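Local coordinates for protein C2 toxin component I (Clostridium botulinum, PDB 2J3X) that transfers ADP-ribose, probably to actin, as the enzymatic component of the binary C2 toxin, at residues G100-T105 and V162-R167; D153-E158 and K180-L185; E331-W336 and I403-S408; R362-L367 and M416-I421. The protein carries 2 engineered substitutions. All coordinates share one frame; numbering follows the deposited sequence. Where two conformers were deposited one is given.

Contact 1: residues G100-T105 and V162-R167. With SO4 (sulfate ion), chain P.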
# COMPACT_ATOMS: atom_id res chain seq x y z
N GLY A 100 -11.56 13.62 12.57
CA GLY A 100 -12.39 12.46 12.84
C GLY A 100 -11.51 11.21 12.86
O GLY A 100 -10.30 11.32 13.05
N TYR A 101 -12.12 10.05 12.73
CA TYR A 101 -11.45 8.79 13.02
C TYR A 101 -11.35 8.01 11.72
O TYR A 101 -12.39 7.72 11.08
CB TYR A 101 -12.27 7.98 13.98
CG TYR A 101 -12.51 8.66 15.30
CD1 TYR A 101 -11.43 9.05 16.10
CD2 TYR A 101 -13.83 8.92 15.75
CE1 TYR A 101 -11.66 9.65 17.38
CE2 TYR A 101 -14.06 9.56 17.02
CZ TYR A 101 -12.98 9.91 17.80
OH TYR A 101 -13.15 10.53 19.04
N VAL A 102 -10.13 7.66 11.32
CA VAL A 102 -10.01 6.89 10.07
C VAL A 102 -10.17 5.39 10.28
O VAL A 102 -9.87 4.85 11.34
CB VAL A 102 -8.69 7.21 9.30
CG1 VAL A 102 -8.78 8.58 8.63
CG2 VAL A 102 -7.47 7.22 10.23
N ASN A 103 -10.67 4.69 9.26
CA ASN A 103 -10.96 3.26 9.43
C ASN A 103 -9.70 2.39 9.27
O ASN A 103 -9.51 1.77 8.20
CB ASN A 103 -12.11 2.84 8.53
CG ASN A 103 -11.88 3.11 7.04
OD1 ASN A 103 -11.19 4.07 6.60
ND2 ASN A 103 -12.54 2.28 6.23
N PHE A 104 -8.81 2.40 10.28
CA PHE A 104 -7.67 1.43 10.34
C PHE A 104 -7.88 0.51 11.51
O PHE A 104 -8.07 1.01 12.65
CB PHE A 104 -6.30 2.08 10.51
CG PHE A 104 -5.73 2.62 9.27
CD1 PHE A 104 -6.12 3.90 8.80
CD2 PHE A 104 -4.73 1.93 8.60
CE1 PHE A 104 -5.57 4.42 7.63
CE2 PHE A 104 -4.22 2.41 7.41
CZ PHE A 104 -4.62 3.65 6.93
N THR A 105 -7.82 -0.81 11.28
CA THR A 105 -7.78 -1.80 12.37
C THR A 105 -6.35 -2.09 12.78
O THR A 105 -5.41 -1.70 12.04
CB THR A 105 -8.39 -3.15 11.89
OG1 THR A 105 -7.61 -3.62 10.80
CG2 THR A 105 -9.83 -2.93 11.41
N VAL A 162 -7.96 -0.15 19.00
CA VAL A 162 -7.25 1.09 18.61
C VAL A 162 -8.20 2.05 17.92
O VAL A 162 -9.18 1.63 17.25
CB VAL A 162 -6.02 0.81 17.68
CG1 VAL A 162 -5.12 -0.23 18.37
CG2 VAL A 162 -6.49 0.39 16.29
N ILE A 163 -7.91 3.33 18.06
CA ILE A 163 -8.71 4.41 17.43
C ILE A 163 -7.65 5.28 16.76
O ILE A 163 -6.69 5.63 17.39
CB ILE A 163 -9.51 5.24 18.46
CG1 ILE A 163 -10.63 4.40 19.13
CG2 ILE A 163 -10.21 6.43 17.80
CD1 ILE A 163 -11.06 5.04 20.42
N VAL A 164 -7.82 5.59 15.47
CA VAL A 164 -6.90 6.45 14.79
C VAL A 164 -7.57 7.75 14.43
O VAL A 164 -8.49 7.74 13.63
CB VAL A 164 -6.38 5.73 13.49
CG1 VAL A 164 -5.31 6.58 12.78
CG2 VAL A 164 -5.79 4.34 13.88
N LYS A 165 -7.11 8.84 15.03
CA LYS A 165 -7.72 10.19 14.85
C LYS A 165 -6.77 11.01 13.96
O LYS A 165 -5.54 10.91 14.12
CB LYS A 165 -7.84 10.87 16.22
CG LYS A 165 -8.58 12.19 16.21
CD LYS A 165 -8.75 12.72 17.65
CE LYS A 165 -9.46 14.01 17.64
NZ LYS A 165 -9.57 14.39 19.12
N THR A 166 -7.32 11.73 13.00
CA THR A 166 -6.52 12.50 12.09
C THR A 166 -7.26 13.78 11.72
O THR A 166 -8.40 13.97 12.08
CB THR A 166 -6.13 11.70 10.81
OG1 THR A 166 -5.10 12.42 10.10
CG2 THR A 166 -7.33 11.52 9.89
N ARG A 167 -6.58 14.66 11.01
CA ARG A 167 -7.15 15.90 10.46
C ARG A 167 -6.98 15.87 8.94
O ARG A 167 -5.85 15.74 8.44
CB ARG A 167 -6.38 17.06 11.08
CG ARG A 167 -6.71 18.47 10.56
CD ARG A 167 -6.00 19.45 11.48
NE ARG A 167 -6.57 20.79 11.32
CZ ARG A 167 -7.06 21.57 12.29
NH1 ARG A 167 -7.06 21.20 13.58
NH2 ARG A 167 -7.54 22.75 11.95
S SO4 P . -15.04 -1.26 4.73
O1 SO4 P . -16.28 -0.49 4.63
O2 SO4 P . -14.36 -1.41 3.43
O3 SO4 P . -14.10 -0.59 5.64
O4 SO4 P . -15.40 -2.62 5.16
O HOH W 1 -11.31 11.96 20.45
O HOH W 2 -10.13 4.53 14.05
O HOH W 3 -9.61 1.89 14.42

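Contact 2: residues D153-E158 and K180-L185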
# COMPACT_ATOMS: atom_id res chain seq x y z
N ASP A 153 -18.10 9.77 18.02
CA ASP A 153 -17.69 8.49 18.68
C ASP A 153 -18.62 7.33 18.34
O ASP A 153 -18.30 6.17 18.68
CB ASP A 153 -17.55 8.62 20.20
CG ASP A 153 -16.37 9.45 20.61
OD1 ASP A 153 -15.66 10.04 19.77
OD2 ASP A 153 -16.17 9.52 21.85
N ASN A 154 -19.77 7.59 17.69
CA ASN A 154 -20.61 6.50 17.21
C ASN A 154 -19.89 5.65 16.17
O ASN A 154 -20.29 4.50 15.92
CB ASN A 154 -21.94 7.02 16.64
CG ASN A 154 -22.89 7.45 17.73
OD1 ASN A 154 -22.64 7.22 18.91
ND2 ASN A 154 -23.96 8.12 17.35
N SER A 155 -18.82 6.21 15.59
CA SER A 155 -18.04 5.51 14.60
C SER A 155 -17.08 4.52 15.21
O SER A 155 -16.60 3.66 14.50
CB SER A 155 -17.26 6.48 13.71
OG SER A 155 -18.18 7.15 12.85
N ILE A 156 -16.81 4.62 16.52
CA ILE A 156 -15.87 3.71 17.17
C ILE A 156 -16.50 2.34 17.37
O ILE A 156 -17.56 2.24 17.99
CB ILE A 156 -15.39 4.30 18.50
CG1 ILE A 156 -14.67 5.62 18.25
CG2 ILE A 156 -14.50 3.28 19.27
CD1 ILE A 156 -14.45 6.41 19.54
N ASN A 157 -15.88 1.30 16.80
CA ASN A 157 -16.26 -0.09 17.06
C ASN A 157 -15.62 -0.51 18.38
O ASN A 157 -14.39 -0.60 18.46
CB ASN A 157 -15.72 -0.95 15.92
CG ASN A 157 -16.12 -2.42 16.04
OD1 ASN A 157 -16.43 -2.92 17.13
ND2 ASN A 157 -16.13 -3.12 14.90
N GLU A 158 -16.43 -0.75 19.42
CA GLU A 158 -15.90 -1.03 20.76
C GLU A 158 -15.03 -2.29 20.77
O GLU A 158 -14.15 -2.45 21.63
CB GLU A 158 -17.04 -1.19 21.78
CG GLU A 158 -17.89 -2.47 21.65
CD GLU A 158 -18.99 -2.57 22.71
OE1 GLU A 158 -19.28 -1.57 23.38
OE2 GLU A 158 -19.60 -3.67 22.86
N LYS A 180 -27.79 5.04 10.19
CA LYS A 180 -28.66 5.58 11.22
C LYS A 180 -27.86 6.36 12.26
O LYS A 180 -28.27 7.44 12.62
CB LYS A 180 -29.60 4.53 11.87
CG LYS A 180 -30.71 5.16 12.78
CD LYS A 180 -31.37 4.16 13.79
CE LYS A 180 -32.60 3.45 13.18
NZ LYS A 180 -32.29 2.52 12.02
N GLU A 181 -26.74 5.81 12.75
CA GLU A 181 -26.10 6.46 13.90
C GLU A 181 -24.72 7.08 13.61
O GLU A 181 -24.16 7.78 14.47
CB GLU A 181 -26.01 5.52 15.09
CG GLU A 181 -27.37 5.13 15.72
CD GLU A 181 -28.12 6.29 16.39
OE1 GLU A 181 -27.74 7.48 16.24
OE2 GLU A 181 -29.12 6.00 17.10
N THR A 182 -24.19 6.80 12.42
CA THR A 182 -22.87 7.32 12.06
C THR A 182 -22.91 8.26 10.87
O THR A 182 -23.72 8.12 9.94
CB THR A 182 -21.78 6.25 11.74
OG1 THR A 182 -22.07 5.62 10.51
CG2 THR A 182 -21.61 5.21 12.87
N VAL A 183 -21.96 9.19 10.87
CA VAL A 183 -21.76 10.07 9.75
C VAL A 183 -20.27 10.03 9.40
O VAL A 183 -19.44 10.11 10.31
CB VAL A 183 -22.18 11.52 10.13
CG1 VAL A 183 -22.16 12.44 8.89
CG2 VAL A 183 -23.56 11.50 10.77
N SER A 184 -19.93 9.94 8.12
CA SER A 184 -18.52 9.82 7.72
C SER A 184 -18.22 10.60 6.45
O SER A 184 -19.09 10.78 5.57
CB SER A 184 -18.13 8.34 7.47
OG SER A 184 -18.38 7.55 8.61
N LEU A 185 -17.00 11.06 6.34
CA LEU A 185 -16.53 11.52 5.02
C LEU A 185 -15.98 10.30 4.28
O LEU A 185 -15.52 9.35 4.90
CB LEU A 185 -15.42 12.55 5.10
CG LEU A 185 -15.61 13.77 6.04
CD1 LEU A 185 -14.54 14.78 5.89
CD2 LEU A 185 -17.01 14.40 5.77
O HOH W 4 -20.18 8.93 13.27

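Contact 3: residues E331-W336 and I403-S408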
# COMPACT_ATOMS: atom_id res chain seq x y z
N GLU A 331 -1.70 -17.44 9.01
CA GLU A 331 -0.43 -18.03 9.34
C GLU A 331 0.71 -17.23 8.71
O GLU A 331 1.71 -16.92 9.36
CB GLU A 331 -0.38 -19.48 8.82
CG GLU A 331 -1.24 -20.41 9.69
CD GLU A 331 -1.64 -21.69 8.96
OE1 GLU A 331 -1.11 -21.93 7.84
OE2 GLU A 331 -2.48 -22.44 9.52
N PHE A 332 0.57 -16.95 7.42
CA PHE A 332 1.63 -16.27 6.69
C PHE A 332 1.86 -14.84 7.22
O PHE A 332 3.00 -14.43 7.39
CB PHE A 332 1.30 -16.21 5.17
CG PHE A 332 2.37 -15.55 4.36
CD1 PHE A 332 3.47 -16.31 3.91
CD2 PHE A 332 2.28 -14.19 4.01
CE1 PHE A 332 4.49 -15.73 3.17
CE2 PHE A 332 3.31 -13.57 3.24
CZ PHE A 332 4.44 -14.32 2.86
N ILE A 333 0.77 -14.12 7.46
CA ILE A 333 0.86 -12.73 7.95
C ILE A 333 1.51 -12.74 9.33
O ILE A 333 2.44 -11.93 9.59
CB ILE A 333 -0.52 -12.08 7.98
CG1 ILE A 333 -1.00 -11.89 6.53
CG2 ILE A 333 -0.50 -10.72 8.78
CD1 ILE A 333 -2.54 -11.71 6.36
N ASP A 334 1.10 -13.67 10.18
CA ASP A 334 1.63 -13.69 11.57
C ASP A 334 3.12 -14.03 11.59
O ASP A 334 3.92 -13.45 12.37
CB ASP A 334 0.84 -14.66 12.44
CG ASP A 334 -0.53 -14.10 12.81
OD1 ASP A 334 -0.90 -12.98 12.36
OD2 ASP A 334 -1.24 -14.80 13.53
N LYS A 335 3.51 -14.98 10.74
CA LYS A 335 4.91 -15.36 10.68
C LYS A 335 5.80 -14.28 10.08
O LYS A 335 6.91 -14.00 10.59
CB LYS A 335 5.08 -16.66 9.87
CG LYS A 335 6.54 -17.03 9.70
CD LYS A 335 6.67 -18.35 9.03
CE LYS A 335 8.15 -18.58 8.77
NZ LYS A 335 8.40 -19.91 8.06
N TRP A 336 5.35 -13.66 9.00
CA TRP A 336 6.29 -12.87 8.17
C TRP A 336 6.28 -11.39 8.48
O TRP A 336 7.21 -10.68 8.10
CB TRP A 336 6.06 -13.11 6.66
CG TRP A 336 6.62 -14.50 6.28
CD1 TRP A 336 5.94 -15.69 6.25
CD2 TRP A 336 7.97 -14.79 5.97
NE1 TRP A 336 6.83 -16.73 5.94
CE2 TRP A 336 8.06 -16.19 5.73
CE3 TRP A 336 9.12 -14.00 5.83
CZ2 TRP A 336 9.26 -16.79 5.41
CZ3 TRP A 336 10.31 -14.60 5.48
CH2 TRP A 336 10.37 -16.00 5.31
N ILE A 403 1.44 -6.91 5.84
CA ILE A 403 1.09 -7.80 4.76
C ILE A 403 -0.40 -7.77 4.67
O ILE A 403 -1.13 -8.07 5.64
CB ILE A 403 1.56 -9.28 5.03
CG1 ILE A 403 3.07 -9.32 5.15
CG2 ILE A 403 1.13 -10.20 3.84
CD1 ILE A 403 3.57 -10.60 5.89
N THR A 404 -0.88 -7.39 3.49
CA THR A 404 -2.30 -7.19 3.24
C THR A 404 -2.85 -8.20 2.21
O THR A 404 -2.39 -8.20 1.07
CB THR A 404 -2.50 -5.78 2.65
OG1 THR A 404 -2.05 -4.81 3.65
CG2 THR A 404 -3.99 -5.56 2.45
N PRO A 405 -3.85 -9.00 2.58
CA PRO A 405 -4.40 -9.95 1.54
C PRO A 405 -5.26 -9.20 0.52
O PRO A 405 -5.97 -8.23 0.89
CB PRO A 405 -5.36 -10.86 2.36
CG PRO A 405 -5.15 -10.50 3.78
CD PRO A 405 -4.54 -9.11 3.86
N ILE A 406 -5.26 -9.66 -0.73
CA ILE A 406 -6.09 -9.08 -1.75
C ILE A 406 -6.58 -10.19 -2.65
O ILE A 406 -6.10 -11.33 -2.55
CB ILE A 406 -5.30 -8.07 -2.63
CG1 ILE A 406 -4.14 -8.78 -3.39
CG2 ILE A 406 -4.76 -6.89 -1.77
CD1 ILE A 406 -3.62 -7.96 -4.59
N THR A 407 -7.48 -9.84 -3.56
CA THR A 407 -7.85 -10.80 -4.58
C THR A 407 -7.50 -10.17 -5.90
O THR A 407 -8.26 -9.28 -6.34
CB THR A 407 -9.38 -11.04 -4.54
OG1 THR A 407 -9.79 -11.48 -3.23
CG2 THR A 407 -9.80 -12.05 -5.59
N SER A 408 -6.43 -10.64 -6.58
CA SER A 408 -6.01 -10.03 -7.86
C SER A 408 -6.85 -10.60 -9.01
O SER A 408 -7.22 -11.79 -9.00
CB SER A 408 -4.55 -10.30 -8.14
OG SER A 408 -4.05 -9.62 -9.31

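Contact 4: residues R362-L367 and M416-I421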
# COMPACT_ATOMS: atom_id res chain seq x y z
N ARG A 362 2.06 -14.67 -6.44
CA ARG A 362 1.14 -14.26 -5.33
C ARG A 362 1.79 -13.32 -4.31
O ARG A 362 1.08 -12.73 -3.48
CB ARG A 362 0.68 -15.55 -4.60
CG ARG A 362 -0.16 -16.45 -5.50
CD ARG A 362 -0.34 -17.81 -4.81
NE ARG A 362 -1.24 -18.68 -5.59
CZ ARG A 362 -0.88 -19.41 -6.64
NH1 ARG A 362 0.36 -19.41 -7.10
NH2 ARG A 362 -1.77 -20.16 -7.23
N PHE A 363 3.12 -13.22 -4.33
CA PHE A 363 3.79 -12.49 -3.23
C PHE A 363 4.31 -11.16 -3.78
O PHE A 363 5.31 -11.11 -4.48
CB PHE A 363 4.90 -13.36 -2.59
CG PHE A 363 4.37 -14.67 -2.04
CD1 PHE A 363 4.27 -15.81 -2.87
CD2 PHE A 363 3.94 -14.76 -0.73
CE1 PHE A 363 3.76 -17.03 -2.39
CE2 PHE A 363 3.41 -16.00 -0.20
CZ PHE A 363 3.33 -17.16 -1.06
N ILE A 364 3.57 -10.08 -3.48
CA ILE A 364 3.85 -8.80 -4.13
C ILE A 364 4.62 -7.94 -3.14
O ILE A 364 4.03 -7.42 -2.23
CB ILE A 364 2.54 -8.09 -4.47
CG1 ILE A 364 1.57 -8.96 -5.30
CG2 ILE A 364 2.84 -6.70 -5.13
CD1 ILE A 364 0.05 -8.59 -5.09
N PHE A 365 5.92 -7.77 -3.34
CA PHE A 365 6.70 -6.87 -2.49
C PHE A 365 6.42 -5.46 -2.91
O PHE A 365 6.62 -5.12 -4.08
CB PHE A 365 8.17 -7.12 -2.52
CG PHE A 365 8.58 -8.28 -1.64
CD1 PHE A 365 8.80 -8.10 -0.28
CD2 PHE A 365 8.69 -9.55 -2.19
CE1 PHE A 365 9.19 -9.19 0.54
CE2 PHE A 365 9.08 -10.64 -1.36
CZ PHE A 365 9.32 -10.44 0.00
N ARG A 366 5.90 -4.68 -1.96
CA ARG A 366 5.62 -3.25 -2.17
C ARG A 366 6.76 -2.57 -1.39
O ARG A 366 6.69 -2.36 -0.18
CB ARG A 366 4.18 -2.95 -1.64
CG ARG A 366 3.85 -1.41 -1.77
CD ARG A 366 2.38 -1.16 -1.55
NE ARG A 366 2.13 0.29 -1.62
CZ ARG A 366 1.92 1.08 -0.55
NH1 ARG A 366 1.89 0.55 0.68
NH2 ARG A 366 1.70 2.41 -0.75
N LEU A 367 7.85 -2.26 -2.09
CA LEU A 367 9.11 -1.89 -1.45
C LEU A 367 9.18 -0.38 -1.36
O LEU A 367 9.06 0.29 -2.37
CB LEU A 367 10.33 -2.34 -2.32
CG LEU A 367 10.33 -3.87 -2.50
CD1 LEU A 367 11.41 -4.27 -3.49
CD2 LEU A 367 10.53 -4.54 -1.13
N MET A 416 -7.17 -14.53 -8.07
CA MET A 416 -6.22 -15.26 -7.26
C MET A 416 -6.01 -14.48 -5.94
O MET A 416 -5.85 -13.25 -5.96
CB MET A 416 -4.91 -15.44 -8.05
CG MET A 416 -3.89 -16.27 -7.32
SD MET A 416 -2.32 -16.39 -8.20
CE MET A 416 -2.97 -16.48 -9.83
N THR A 417 -6.03 -15.19 -4.82
CA THR A 417 -5.67 -14.55 -3.55
C THR A 417 -4.16 -14.33 -3.58
O THR A 417 -3.32 -15.23 -3.81
CB THR A 417 -6.08 -15.38 -2.32
OG1 THR A 417 -7.50 -15.58 -2.35
CG2 THR A 417 -5.73 -14.66 -1.05
N GLN A 418 -3.82 -13.08 -3.30
CA GLN A 418 -2.42 -12.67 -3.28
C GLN A 418 -2.18 -11.78 -2.07
O GLN A 418 -3.11 -11.43 -1.37
CB GLN A 418 -2.03 -11.89 -4.54
CG GLN A 418 -2.49 -12.63 -5.84
CD GLN A 418 -1.81 -12.12 -7.10
OE1 GLN A 418 -1.48 -10.94 -7.22
NE2 GLN A 418 -1.66 -13.00 -8.09
N VAL A 419 -0.91 -11.46 -1.81
CA VAL A 419 -0.62 -10.64 -0.61
C VAL A 419 0.28 -9.51 -1.02
O VAL A 419 1.33 -9.73 -1.71
CB VAL A 419 0.04 -11.50 0.53
CG1 VAL A 419 -1.02 -12.46 1.22
CG2 VAL A 419 1.35 -12.23 0.03
N VAL A 420 -0.04 -8.30 -0.50
CA VAL A 420 0.83 -7.14 -0.72
C VAL A 420 1.71 -6.96 0.51
O VAL A 420 1.18 -6.73 1.61
CB VAL A 420 -0.09 -5.89 -0.95
CG1 VAL A 420 0.76 -4.60 -1.09
CG2 VAL A 420 -0.97 -6.16 -2.23
N ILE A 421 3.01 -7.10 0.30
CA ILE A 421 3.96 -7.18 1.39
C ILE A 421 4.69 -5.83 1.46
O ILE A 421 5.62 -5.54 0.68
CB ILE A 421 4.96 -8.35 1.13
CG1 ILE A 421 4.18 -9.69 1.03
CG2 ILE A 421 6.00 -8.41 2.30
CD1 ILE A 421 5.11 -10.85 0.55
O HOH W 5 -3.62 -17.78 -4.03

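Contact 1: residues G100-T105 and V162-R167
Tyr101 lies across from Lys165 in an antiparallel non-hydrogen-bonded pair, with the two CA atoms 4.4 Å apart. Ile163 CG2, two residues earlier on the neighbouring strand, meets the ring of Tyr101 obliquely. Tyr101 CB passes the backbone oxygen of Val164; chi1 of -60° then sets CG anti to the carbonyl carbon, and CD1 beyond it meets CG2 of Ile163 at 3.4 Å. That same CD1 lies 4.0 Å from CB of Lys165, while CE1 stays close to the Ile163 methyl and reaches toward CG of Lys165. At the tip, Tyr101 OH receives a bond of 2.7 Å from a water that in turn accepts a long one from NZ of Lys165, and the same hydroxyl is also bonded to Asp153.

On the opposite sheet face, Val102 and Val164 interlock: Val102 CG2 and Val164 CG1 are 3.4 Å apart, closer than usual for two methyls. Val102 CG1 meets Thr166 CG2, and Thr166 OG1 is satisfied by Gly213 O. The backbones are tied by a reciprocal pair between Gly100 and Thr166, with Thr166 N to Gly100 O at 3.0 Å. Beyond Val102 the chain leaves the strand in an inverse gamma turn centred on Asn103, and water takes over: one links Val102 O to Val164 N, the next Phe104 O to Val162 O.

Strand 98-102 thus runs within the eight-stranded mixed sheet, between 162-168 and 147-150. Strand 206-216 adjoins 162-168 on its other side, and Ile193 of strand 191-203 packs on Val102, Phe104 and Val164.

Contact 2: residues D153-E158 and K180-L185
Asn154 reaches across to the backbone of Glu181: its ND2 donates to Glu181 O over 2.9 Å, at an N-H...O angle of 154°. The acceptor lies close to the amide plane of Asn154, while the donor is tilted somewhat from the plane of the carbonyl. CG anti to the carbonyl carbon (chi1 -74°) starts the amide on its way there, and CB of Asn154 touches the same Glu181 O at 3.2 Å. One residue on, Thr182 turns its CG2 methyl against Asn154 O, 3.4 Å away. Ser155 works through water: its OG is 2.7 Å from a water that accepts from Val183 N at 3.0 Å.

Around these, further bonds hold both turns. Ile156 N bonds back to Asp153 O in the short 3-10 turn, and Asn154 N is bonded to Asn152 OD1. On the other side Asp179 OD1 accepts from Thr182 N, and Glu15 of helix 15-30 touches the side chains of both Asn154 and Glu181.

The arrangement is that of two loops meeting where adjacent antiparallel strands, 147-150 and 183-187, part company near one margin of the sheet in this ADP-ribosyltransferase-family domain, with a water bridging Ser155 and Val183 across the two segments.

Contact 3: residues E331-W336 and I403-S408
Ile403 plugs into the side of helix 326-336, touching Phe332, Ile333 and Trp336. This is helix-on-sheet packing in the second ADP-ribosyltransferase-like part of the chain: the helix lies against strand 397-411, running nearly antiparallel to it at 164° with the local axes 9.0 Å apart.

The tight part is gathered round Ile403, which points at the helix. Its CD1 methyl comes to 3.6 Å from CB of Trp336, just where the indole leaves the backbone, and the carbonyl carbon of that residue is nearly as near. The same CD1 is 4.0 Å from CE2 of Phe332, whose side chain lies at about a right angle to that of Ile403. CG of Phe332 is anti to the backbone N (chi1 -179°), and although its first bond does not aim at the strand, the far end of the ring comes closer. Ile403 CG2, meanwhile, meets CG1 of Ile333 at 3.8 Å, the two isoleucines sliding past one another in opposite directions. Within the helix, CD1 of Trp336 sits 3.3 Å above the ring of Phe332, offset toward its rim, and Phe306 meets both aromatics in edge-to-face fashion.

Contact thins along the strand. Pro405 is exposed, and further on the strand draws away from the helix, with Ile406 packing instead on Gln418 and on helix 47-59. The helix side that carries Glu331, Asp334 and Lys335 is exposed too. The last touch belongs to Ile333, whose CD1 meets the ring carbon CG of Pro405 at 3.9 Å.

Contact 4: residues R362-L367 and M416-I421
Strands 363-367 and 416-421 run parallel, 4.6 Å apart at closest approach and 19° from alignment, with Phe363 paired to Val419, Ile364 to Val420 and Phe365 to Ile421, and four backbone bonds joining them from Val419 N to Arg362 O through Arg366 N to Ile421 O. Ile421 N to Ile364 O, at 2.7 Å, is the shortest of these.

On one face, Phe363, Phe365, Val419 and Ile421 pack together. Phe363 and Val419 lie side by side, CD2 against CG2 at 3.7 Å. Ile421 serves both aromatics: its CG2 touches CE1 of Phe365 at 3.7 Å, while its CD1 sits over a face of that ring toward the rim and also at the edge of Phe363. On the reverse face, CD1 of Ile364 meets CG2 of Val420 and the amide oxygen of Gln418, an oxygen bonded to Arg300. Gln418 NE2 gives a weak bond to Met416 SD and an ordinary hydrogen bond to Ser359 O. Arg366, extended from CG to NE, leans CD on Val420 CG1 before its head pairs with Asp422 and Asp220.

Just before strand 363-369, Met416 SD stands 3.6 Å above the guanidinium plane of Arg362, offset toward the rim, and contacts CG of the same arginine at 3.5 Å.

The face of Phe363, Phe365, Val419 and Ile421 is therefore apolar, while the other admits the Gln418 amide. Arg366 is probably balanced by its two carboxylates; Arg362 has sulfur over one guanidinium face and, at the edge, a water tying NE to Thr417 O.

Contacts 1 and 2 belong to the first ADP-ribosyltransferase-like part of the chain and share its eight-stranded mixed sheet; contacts 3 and 4 belong to the second and share a five-stranded one. Each pair has segments that alternate along the chain, and the first pair closes before the second opens. Centres are 11 Å apart in the first pair, where Ile163 packs on Ile156, and 8 Å in the second, where strands 397-411 and 414-426 are neighbours and Phe332 meets Phe363. Between pairs the centres lie 22 to 31 Å apart, without touching. This is consistent with two related ADP-ribosyltransferase-type units, each with its own sheet and interlaced contacts.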